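Local coordinates for protein putative glycosylhydrolase (Parabacteroides distasonis, PDB 3S5Q) that probably acts as a glycoside hydrolase of the 3-keto-disaccharide hydrolase family, with a concanavalin A-like beta-sandwich fold, at residues Gly115-His120 with Ile182-Met187; Ile95-Asp100 with Ser202-Arg207. All coordinates share one frame; numbering follows the deposited sequence. Where two conformers were deposited one is given.

Contact 1: Gly115-His120 with Ile182-Met187; sequences GSIYGH and IPYANM
The imidazole of His120 lies flat over the phenol ring of Tyr184 in an offset stack, the ring centroids 3.5 Å apart and the planes tilted by 12°. NE2 of His120 sits over the middle of the phenol ring, and Tyr184 CE2 over the middle of the imidazole. At the phenol edge, near its plane, the CG2 methyl of Ile117 reaches Tyr184 CE2 at 4.0 Å. His120 CG stands opposite the carbonyl carbon (chi1 -61°), which brings the imidazole across to Tyr184. Hydrogen bonds at both nitrogens help fix its rotation: ND1 of His120 donates to Tyr118 O at 2.8 Å, nearly straight (165°) and in the ring plane, while His120 NE2 is hydrogen-bonded to water 2, which donates to Ile182 O. Water 1 accepts from Tyr184 OH at 2.8 Å and donates to Tyr118 O, so that one carbonyl serves both stacked rings. The turn presenting the imidazole is closed by His120 N bonding Ile117 O at 3.0 Å. Farther out, Trp164 meets the His120 ring and touches Tyr184, while Ile93 packs on both Ile117 and Tyr184. This is water-bridged aromatic packing, joining two long loops beside outer strand 93-98 of a concanavalin A-like beta-sandwich.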
loop_
_atom_site.group_PDB
_atom_site.type_symbol
_atom_site.label_atom_id
_atom_site.label_comp_id
_atom_site.label_asym_id
_atom_site.label_seq_id
_atom_site.Cartn_x
_atom_site.Cartn_y
_atom_site.Cartn_z
ATOM N N GLY A 115 -1.228 7.088 0.613
ATOM C CA GLY A 115 -2.590 6.649 0.314
ATOM C C GLY A 115 -3.007 6.830 -1.130
ATOM O O GLY A 115 -4.064 6.320 -1.559
ATOM N N SER A 116 -2.180 7.532 -1.908
ATOM C CA SER A 116 -2.510 7.766 -3.308
ATOM C C SER A 116 -2.383 6.463 -4.082
ATOM O O SER A 116 -1.596 5.571 -3.717
ATOM C CB SER A 116 -1.590 8.824 -3.927
ATOM O OG SER A 116 -0.239 8.403 -3.914
ATOM N N ILE A 117 -3.161 6.351 -5.158
ATOM C CA ILE A 117 -2.864 5.416 -6.229
ATOM C C ILE A 117 -1.788 6.220 -6.936
ATOM O O ILE A 117 -2.065 7.209 -7.633
ATOM C CB ILE A 117 -4.084 5.158 -7.099
ATOM C CG1 ILE A 117 -5.159 4.422 -6.276
ATOM C CG2 ILE A 117 -3.719 4.360 -8.396
ATOM C CD1 ILE A 117 -6.527 4.438 -6.904
ATOM N N TYR A 118 -0.549 5.878 -6.630
ATOM C CA TYR A 118 0.622 6.717 -6.911
ATOM C C TYR A 118 0.630 7.227 -8.369
ATOM O O TYR A 118 0.536 6.442 -9.291
ATOM C CB TYR A 118 1.916 5.924 -6.597
ATOM C CG TYR A 118 3.160 6.698 -6.877
ATOM C CD1 TYR A 118 3.578 7.693 -6.009
ATOM C CD2 TYR A 118 3.924 6.455 -8.027
ATOM C CE1 TYR A 118 4.680 8.432 -6.248
ATOM C CE2 TYR A 118 5.094 7.215 -8.279
ATOM C CZ TYR A 118 5.458 8.200 -7.378
ATOM O OH TYR A 118 6.597 8.970 -7.571
ATOM N N GLY A 119 0.737 8.550 -8.536
ATOM C CA GLY A 119 0.877 9.179 -9.866
ATOM C C GLY A 119 -0.424 9.297 -10.653
ATOM O O GLY A 119 -0.428 9.910 -11.743
ATOM N N HIS A 120 -1.528 8.779 -10.087
ATOM C CA HIS A 120 -2.829 8.731 -10.742
ATOM C C HIS A 120 -3.989 9.401 -9.987
ATOM O O HIS A 120 -4.828 10.070 -10.607
ATOM C CB HIS A 120 -3.214 7.245 -11.085
ATOM C CG HIS A 120 -2.230 6.587 -12.027
ATOM N ND1 HIS A 120 -0.946 6.229 -11.640
ATOM C CD2 HIS A 120 -2.333 6.260 -13.345
ATOM C CE1 HIS A 120 -0.306 5.715 -12.682
ATOM N NE2 HIS A 120 -1.134 5.700 -13.727
ATOM N N ILE A 182 1.443 2.623 -18.809
ATOM C CA ILE A 182 0.347 1.806 -19.283
ATOM C C ILE A 182 -0.960 2.410 -18.820
ATOM O O ILE A 182 -1.104 2.661 -17.639
ATOM C CB ILE A 182 0.434 0.340 -18.783
ATOM C CG1 ILE A 182 1.876 -0.210 -18.926
ATOM C CG2 ILE A 182 -0.648 -0.527 -19.511
ATOM C CD1 ILE A 182 2.438 -0.122 -20.301
ATOM N N PRO A 183 -1.935 2.620 -19.743
ATOM C CA PRO A 183 -3.206 3.191 -19.344
ATOM C C PRO A 183 -3.792 2.291 -18.267
ATOM O O PRO A 183 -3.848 1.081 -18.452
ATOM C CB PRO A 183 -4.042 3.152 -20.642
ATOM C CG PRO A 183 -3.068 3.168 -21.695
ATOM C CD PRO A 183 -1.893 2.378 -21.185
ATOM N N TYR A 184 -4.125 2.840 -17.108
ATOM C CA TYR A 184 -4.600 1.959 -16.047
ATOM C C TYR A 184 -5.938 1.322 -16.365
ATOM O O TYR A 184 -6.268 0.294 -15.751
ATOM C CB TYR A 184 -4.661 2.675 -14.720
ATOM C CG TYR A 184 -3.375 2.687 -13.953
ATOM C CD1 TYR A 184 -2.144 2.379 -14.548
ATOM C CD2 TYR A 184 -3.385 3.048 -12.612
ATOM C CE1 TYR A 184 -0.960 2.415 -13.796
ATOM C CE2 TYR A 184 -2.208 3.077 -11.856
ATOM C CZ TYR A 184 -1.012 2.771 -12.457
ATOM O OH TYR A 184 0.107 2.829 -11.678
ATOM N N ALA A 185 -6.685 1.862 -17.344
ATOM C CA ALA A 185 -7.905 1.168 -17.871
ATOM C C ALA A 185 -7.589 -0.172 -18.520
ATOM O O ALA A 185 -8.468 -1.044 -18.614
ATOM C CB ALA A 185 -8.693 2.065 -18.864
ATOM N N ASN A 186 -6.341 -0.338 -18.963
ATOM C CA ASN A 186 -5.891 -1.575 -19.643
ATOM C C ASN A 186 -5.098 -2.589 -18.775
ATOM O O ASN A 186 -4.623 -3.635 -19.264
ATOM C CB ASN A 186 -5.064 -1.171 -20.866
ATOM C CG ASN A 186 -5.898 -0.428 -21.935
ATOM O OD1 ASN A 186 -7.136 -0.407 -21.885
ATOM N ND2 ASN A 186 -5.214 0.147 -22.925
HETATM N N MSE A 187 -4.919 -2.250 -17.494
HETATM C CA MSE A 187 -4.202 -3.058 -16.523
HETATM C C MSE A 187 -5.064 -4.239 -16.068
HETATM O O MSE A 187 -6.217 -4.034 -15.682
HETATM C CB MSE A 187 -3.839 -2.195 -15.313
HETATM C CG MSE A 187 -2.806 -1.059 -15.610
HETATM SE SE MSE A 187 -1.076 -1.735 -16.089
HETATM C CE MSE A 187 -0.333 -2.111 -14.415
HETATM O O HOH W 1 -0.080 3.751 -9.059
HETATM O O HOH W 2 -0.492 4.904 -16.229
#

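Contact 2: Ile95-Asp100 with Ser202-Arg207; sequences IQIADD and SNIWFR
Ile97 meets Ile204 and Phe206 with its two branches, one for each. Its CG2 methyl touches Ile204 CD1 at 3.9 Å, and its CD1 methyl comes to 3.7 Å from Phe206 CE2, with CZ of the same ring slightly farther off. The division follows from the torsions of Ile97: CG2 stands opposite the backbone N and CG1 opposite the carbonyl carbon (chi1 -69°), while a nearly extended chi2 of 170° carries CD1 out to the phenyl group. Ile97 and Ile204 cross at about a right angle, methyl against methyl. Toward Phe206 the isoleucine comes from the opposite direction, and its CD1 approaches the ring obliquely. Ile204 sends CG1 out opposite its own backbone N (chi1 -177°), and the bend at chi2 turns CD1 to the CG2 methyl of Ile97. Ile204 and Phe206, two residues apart, thus present their side chains to the same isoleucine, whereas the intervening Trp205 packs on Ile44 and Thr46. Phe68 of strand 62-70 touches both Ile97 and Phe206, and Ser76 of strand 75-82 touches both Ile204 and Phe206. The backbones stay apart, with Ile97 CA and Ile204 CA 9.0 Å from each other, as expected for facing sheets of a beta-sandwich. Across these two segments the contact is purely apolar, and its cohesion comes from burial of methyl groups and a phenyl ring between the two sheets.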
loop_
_atom_site.group_PDB
_atom_site.type_symbol
_atom_site.label_atom_id
_atom_site.label_comp_id
_atom_site.label_asym_id
_atom_site.label_seq_id
_atom_site.Cartn_x
_atom_site.Cartn_y
_atom_site.Cartn_z
ATOM N N ILE A 95 -0.003 1.715 -4.274
ATOM C CA ILE A 95 -0.605 2.578 -3.278
ATOM C C ILE A 95 0.568 3.103 -2.457
ATOM O O ILE A 95 1.293 2.331 -1.863
ATOM C CB ILE A 95 -1.549 1.820 -2.386
ATOM C CG1 ILE A 95 -2.591 1.063 -3.219
ATOM C CG2 ILE A 95 -2.245 2.730 -1.376
ATOM C CD1 ILE A 95 -3.178 1.842 -4.364
ATOM N N GLN A 96 0.756 4.411 -2.463
ATOM C CA GLN A 96 1.886 5.052 -1.763
ATOM C C GLN A 96 1.800 4.941 -0.232
ATOM O O GLN A 96 0.724 5.056 0.377
ATOM C CB GLN A 96 1.922 6.535 -2.148
ATOM C CG GLN A 96 3.077 7.416 -1.543
ATOM C CD GLN A 96 4.437 7.102 -2.109
ATOM O OE1 GLN A 96 4.751 5.941 -2.346
ATOM N NE2 GLN A 96 5.277 8.146 -2.332
ATOM N N ILE A 97 2.959 4.793 0.407
ATOM C CA ILE A 97 3.039 4.978 1.856
ATOM C C ILE A 97 4.149 5.955 2.016
ATOM O O ILE A 97 5.201 5.730 1.471
ATOM C CB ILE A 97 3.375 3.682 2.614
ATOM C CG1 ILE A 97 2.198 2.734 2.528
ATOM C CG2 ILE A 97 3.754 4.002 4.104
ATOM C CD1 ILE A 97 2.484 1.336 3.022
ATOM N N ALA A 98 3.870 7.079 2.669
ATOM C CA ALA A 98 4.891 8.117 2.896
ATOM C C ALA A 98 4.577 8.851 4.163
ATOM O O ALA A 98 3.411 8.971 4.563
ATOM C CB ALA A 98 4.952 9.123 1.709
ATOM N N ASP A 99 5.628 9.335 4.818
ATOM C CA ASP A 99 5.472 10.253 5.922
ATOM C C ASP A 99 5.208 11.619 5.334
ATOM O O ASP A 99 6.160 12.402 5.171
ATOM C CB ASP A 99 6.732 10.307 6.801
ATOM C CG ASP A 99 6.695 11.470 7.842
ATOM O OD1 ASP A 99 5.602 11.843 8.328
ATOM O OD2 ASP A 99 7.769 12.022 8.175
ATOM N N ASP A 100 3.933 11.896 5.030
ATOM C CA ASP A 100 3.491 13.188 4.499
ATOM C C ASP A 100 3.850 14.378 5.409
ATOM O O ASP A 100 3.892 15.515 4.941
ATOM C CB ASP A 100 1.972 13.191 4.235
ATOM C CG ASP A 100 1.555 12.280 3.054
ATOM O OD1 ASP A 100 2.407 11.615 2.427
ATOM O OD2 ASP A 100 0.347 12.272 2.717
ATOM N N SER A 202 15.004 6.209 5.521
ATOM C CA SER A 202 14.290 5.880 6.752
ATOM C C SER A 202 13.418 4.630 6.612
ATOM O O SER A 202 12.950 4.227 5.509
ATOM C CB SER A 202 13.450 7.061 7.217
ATOM O OG SER A 202 12.760 7.591 6.105
ATOM N N ASN A 203 13.188 4.047 7.777
ATOM C CA ASN A 203 12.623 2.722 7.873
ATOM C C ASN A 203 11.109 2.668 7.785
ATOM O O ASN A 203 10.422 3.611 8.153
ATOM C CB ASN A 203 13.093 2.079 9.159
ATOM C CG ASN A 203 14.545 1.714 9.103
ATOM O OD1 ASN A 203 15.041 1.146 8.111
ATOM N ND2 ASN A 203 15.254 2.071 10.145
ATOM N N ILE A 204 10.621 1.532 7.298
ATOM C CA ILE A 204 9.195 1.228 7.246
ATOM C C ILE A 204 8.962 -0.048 8.060
ATOM O O ILE A 204 9.742 -0.976 7.941
ATOM C CB ILE A 204 8.683 1.045 5.742
ATOM C CG1 ILE A 204 7.189 0.813 5.698
ATOM C CG2 ILE A 204 9.394 -0.119 4.980
ATOM C CD1 ILE A 204 6.353 1.938 6.195
ATOM N N TRP A 205 7.896 -0.091 8.868
ATOM C CA TRP A 205 7.514 -1.321 9.597
ATOM C C TRP A 205 6.075 -1.665 9.251
ATOM O O TRP A 205 5.236 -0.763 9.172
ATOM C CB TRP A 205 7.653 -1.154 11.123
ATOM C CG TRP A 205 9.028 -0.815 11.579
ATOM C CD1 TRP A 205 9.998 -1.694 11.968
ATOM C CD2 TRP A 205 9.596 0.497 11.708
ATOM N NE1 TRP A 205 11.138 -1.018 12.300
ATOM C CE2 TRP A 205 10.922 0.332 12.163
ATOM C CE3 TRP A 205 9.118 1.795 11.477
ATOM C CZ2 TRP A 205 11.783 1.425 12.418
ATOM C CZ3 TRP A 205 9.989 2.902 11.745
ATOM C CH2 TRP A 205 11.297 2.691 12.203
ATOM N N PHE A 206 5.797 -2.954 9.063
ATOM C CA PHE A 206 4.421 -3.444 8.818
ATOM C C PHE A 206 4.031 -4.457 9.892
ATOM O O PHE A 206 4.903 -5.128 10.463
ATOM C CB PHE A 206 4.331 -4.161 7.473
ATOM C CG PHE A 206 4.582 -3.287 6.296
ATOM C CD1 PHE A 206 5.879 -3.129 5.772
ATOM C CD2 PHE A 206 3.526 -2.636 5.663
ATOM C CE1 PHE A 206 6.102 -2.319 4.617
ATOM C CE2 PHE A 206 3.746 -1.839 4.517
ATOM C CZ PHE A 206 5.012 -1.686 3.996
ATOM N N ARG A 207 2.727 -4.548 10.171
ATOM C CA ARG A 207 2.197 -5.637 10.974
ATOM C C ARG A 207 0.732 -5.922 10.661
ATOM O O ARG A 207 0.023 -5.125 9.993
ATOM C CB ARG A 207 2.370 -5.383 12.472
ATOM C CG ARG A 207 1.341 -4.411 13.070
ATOM C CD ARG A 207 1.689 -4.016 14.520
ATOM N NE ARG A 207 0.621 -3.172 15.063
ATOM C CZ ARG A 207 0.456 -2.850 16.336
ATOM N NH1 ARG A 207 1.282 -3.296 17.279
ATOM N NH2 ARG A 207 -0.547 -2.061 16.661
#

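Along the chain, strand 93-98 enters contact 2 first, and its loop is closed only when the chain returns at 202-207. Contact 1 is nested inside: 115-120 follows in the loop before strand 135-143. Segment 182-187 comes after strand 154-160, where it closes the inner loop. The two contact centres are 19 Å apart, on opposite sides of the chain's centre. Contact 2 joins the facing sheets through strands 93-98 and 204-213, whereas contact 1 joins two loops. They nonetheless touch: Gly115 N with Gln96 O, and Ser116 O with Gln96 N, probably form hydrogen bonds, and Ile117 packs on Ile95. Segment 115-120 thus runs beside strand 93-98, an outermost strand of its sheet.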